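Local coordinates for tegumental protein 20.8 kDa (Clonorchis sinensis, PDB 5X2D) that probably binds calcium as a tegumental-allergen-like protein of a liver fluke, this chain being its dynein light chain-like domain, at residues A[5-10]-A[81-86]. Sequence-based numbering, arbitrary orientation.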
loop_
_atom_site.group_PDB
_atom_site.type_symbol
_atom_site.label_atom_id
_atom_site.label_comp_id
_atom_site.label_asym_id
_atom_site.label_seq_id
_atom_site.Cartn_x
_atom_site.Cartn_y
_atom_site.Cartn_z
ATOM N N PRO A 5 5.100 19.810 12.978
ATOM C CA PRO A 5 4.269 19.036 13.908
ATOM C C PRO A 5 3.067 18.352 13.250
ATOM O O PRO A 5 2.630 17.304 13.735
ATOM C CB PRO A 5 3.817 20.083 14.926
ATOM C CG PRO A 5 4.022 21.401 14.254
ATOM C CD PRO A 5 5.201 21.226 13.368
ATOM N N GLU A 6 2.558 18.918 12.158
ATOM C CA GLU A 6 1.435 18.316 11.437
ATOM C C GLU A 6 1.744 16.892 11.014
ATOM O O GLU A 6 0.867 16.031 11.050
ATOM C CB GLU A 6 1.060 19.120 10.181
ATOM C CG GLU A 6 0.972 20.631 10.319
ATOM C CD GLU A 6 2.316 21.310 10.200
ATOM O OE1 GLU A 6 3.261 20.840 10.861
ATOM O OE2 GLU A 6 2.444 22.279 9.419
ATOM N N ILE A 7 2.990 16.652 10.611
ATOM C CA ILE A 7 3.398 15.335 10.146
ATOM C C ILE A 7 3.704 14.356 11.264
ATOM O O ILE A 7 4.577 14.582 12.096
ATOM C CB ILE A 7 4.609 15.455 9.211
ATOM C CG1 ILE A 7 4.110 15.817 7.817
ATOM C CG2 ILE A 7 5.370 14.140 9.119
ATOM C CD1 ILE A 7 5.102 16.497 7.002
ATOM N N ILE A 8 2.975 13.246 11.255
ATOM C CA ILE A 8 3.185 12.190 12.224
ATOM C C ILE A 8 3.752 10.984 11.498
ATOM O O ILE A 8 3.053 10.327 10.722
ATOM C CB ILE A 8 1.888 11.783 12.955
ATOM C CG1 ILE A 8 1.359 12.934 13.811
ATOM C CG2 ILE A 8 2.114 10.514 13.777
ATOM C CD1 ILE A 8 0.333 13.785 13.124
ATOM N N VAL A 9 5.021 10.704 11.766
ATOM C CA VAL A 9 5.743 9.648 11.093
ATOM C C VAL A 9 5.251 8.273 11.548
ATOM O O VAL A 9 5.138 8.007 12.745
ATOM C CB VAL A 9 7.258 9.767 11.349
ATOM C CG1 VAL A 9 8.020 8.749 10.491
ATOM C CG2 VAL A 9 7.723 11.164 11.028
ATOM N N ILE A 10 4.821 7.467 10.586
ATOM C CA ILE A 10 4.547 6.041 10.775
ATOM C C ILE A 10 5.792 5.124 10.628
ATOM O O ILE A 10 5.994 4.200 11.412
ATOM C CB ILE A 10 3.482 5.573 9.774
ATOM C CG1 ILE A 10 2.268 6.515 9.806
ATOM C CG2 ILE A 10 3.140 4.097 10.005
ATOM C CD1 ILE A 10 1.369 6.371 8.570
ATOM N N PHE A 81 3.856 8.664 6.542
ATOM C CA PHE A 81 3.434 9.680 7.504
ATOM C C PHE A 81 1.990 10.120 7.322
ATOM O O PHE A 81 1.476 10.140 6.196
ATOM C CB PHE A 81 4.336 10.908 7.402
ATOM C CG PHE A 81 4.190 11.664 6.113
ATOM C CD1 PHE A 81 4.940 11.306 4.986
ATOM C CD2 PHE A 81 3.302 12.729 6.012
ATOM C CE1 PHE A 81 4.798 11.999 3.784
ATOM C CE2 PHE A 81 3.156 13.430 4.805
ATOM C CZ PHE A 81 3.904 13.066 3.696
ATOM N N GLU A 82 1.366 10.532 8.431
ATOM C CA GLU A 82 -0.022 11.023 8.455
ATOM C C GLU A 82 -0.027 12.543 8.490
ATOM O O GLU A 82 0.628 13.150 9.327
ATOM C CB GLU A 82 -0.796 10.501 9.674
ATOM C CG GLU A 82 -0.836 8.989 9.831
ATOM C CD GLU A 82 -1.616 8.548 11.064
ATOM O OE1 GLU A 82 -2.313 9.395 11.673
ATOM O OE2 GLU A 82 -1.523 7.353 11.427
ATOM N N LEU A 83 -0.727 13.152 7.550
ATOM C CA LEU A 83 -0.906 14.596 7.549
ATOM C C LEU A 83 -2.412 14.905 7.502
ATOM O O LEU A 83 -3.100 14.623 6.495
ATOM C CB LEU A 83 -0.165 15.234 6.373
ATOM C CG LEU A 83 -0.275 16.743 6.152
ATOM C CD1 LEU A 83 0.662 17.477 7.092
ATOM C CD2 LEU A 83 0.070 17.058 4.704
ATOM N N TYR A 84 -2.900 15.460 8.614
ATOM C CA TYR A 84 -4.311 15.760 8.802
ATOM C C TYR A 84 -5.188 14.512 8.626
ATOM O O TYR A 84 -6.202 14.530 7.898
ATOM C CB TYR A 84 -4.729 16.864 7.836
ATOM C CG TYR A 84 -3.951 18.156 7.980
ATOM C CD1 TYR A 84 -3.568 18.629 9.225
ATOM C CD2 TYR A 84 -3.580 18.896 6.861
ATOM C CE1 TYR A 84 -2.853 19.818 9.359
ATOM C CE2 TYR A 84 -2.861 20.083 6.984
ATOM C CZ TYR A 84 -2.502 20.535 8.233
ATOM O OH TYR A 84 -1.787 21.704 8.355
ATOM N N ASN A 85 -4.789 13.430 9.292
ATOM C CA ASN A 85 -5.486 12.140 9.212
ATOM C C ASN A 85 -5.700 11.613 7.780
ATOM O O ASN A 85 -6.753 11.049 7.460
ATOM C CB ASN A 85 -6.835 12.224 9.936
ATOM C CG ASN A 85 -7.145 10.968 10.738
ATOM O OD1 ASN A 85 -6.278 10.116 10.934
ATOM N ND2 ASN A 85 -8.375 10.866 11.232
ATOM N N ARG A 86 -4.691 11.810 6.929
ATOM C CA ARG A 86 -4.610 11.140 5.634
ATOM C C ARG A 86 -3.180 10.652 5.459
ATOM O O ARG A 86 -2.245 11.453 5.464
ATOM C CB ARG A 86 -5.015 12.077 4.500
ATOM C CG ARG A 86 -5.930 11.422 3.489
ATOM C CD ARG A 86 -6.740 12.432 2.679
ATOM N NE ARG A 86 -5.906 13.349 1.900
ATOM C CZ ARG A 86 -6.387 14.263 1.055
ATOM N NH1 ARG A 86 -7.697 14.373 0.862
ATOM N NH2 ARG A 86 -5.558 15.063 0.392
#
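The ring of Phe81 meets Ile7 obliquely, with Ile7 CG1 3.7 Å from Phe81 CD2 and the Ile7 CG2 branch resting on Phe81 CB and CD2. With Phe81 CG held between its own backbone N and carbonyl carbon (chi1 68°), that atom comes to 4.1 Å from Ile7 CG2. The second ring, that of Tyr84, lies alongside the Glu6 side chain, both pointing the same way, with the carboxylate and ring planes 56° apart. Here the touching is done by the aliphatic part of Glu6, whose CG is 3.6 Å from Tyr84 OH. Leu83 CD1 lies 3.5 Å from Glu6 CB and also reaches Ile7 CG1.

Behind these side chains, residues 7-9 and 81-83 pair as antiparallel strands. Ile8 and Glu82 form a hydrogen-bonded pair, Ile8 N giving to Glu82 O at 3.0 Å and Glu82 N to Ile8 O at 2.9 Å, both bonds nearly straight. Ile8 O also receives a CA-H contact from Phe81. Where the chain turns a corner at Ile10, its side chain crosses that of Glu82 at about a right angle, Ile10 CD1 lying 3.6 Å from Glu82 CG.

The pairing joins an outermost strand of the four-stranded antiparallel sheet of this dynein light chain-like domain, 7-13, to its inner neighbour 78-83, bringing together chain regions separated by both helices. Helix 16-29 packs against the face bearing Ile7, Phe81 and Leu83: Ala23 and Ile27 touch Ile7, Ile22 touches Phe81, and Ile27 also meets Leu83. On the other side of strand 78-83, strand 87-92 extends this apolar layer through Tyr88 and Phe90, which both contact Phe81.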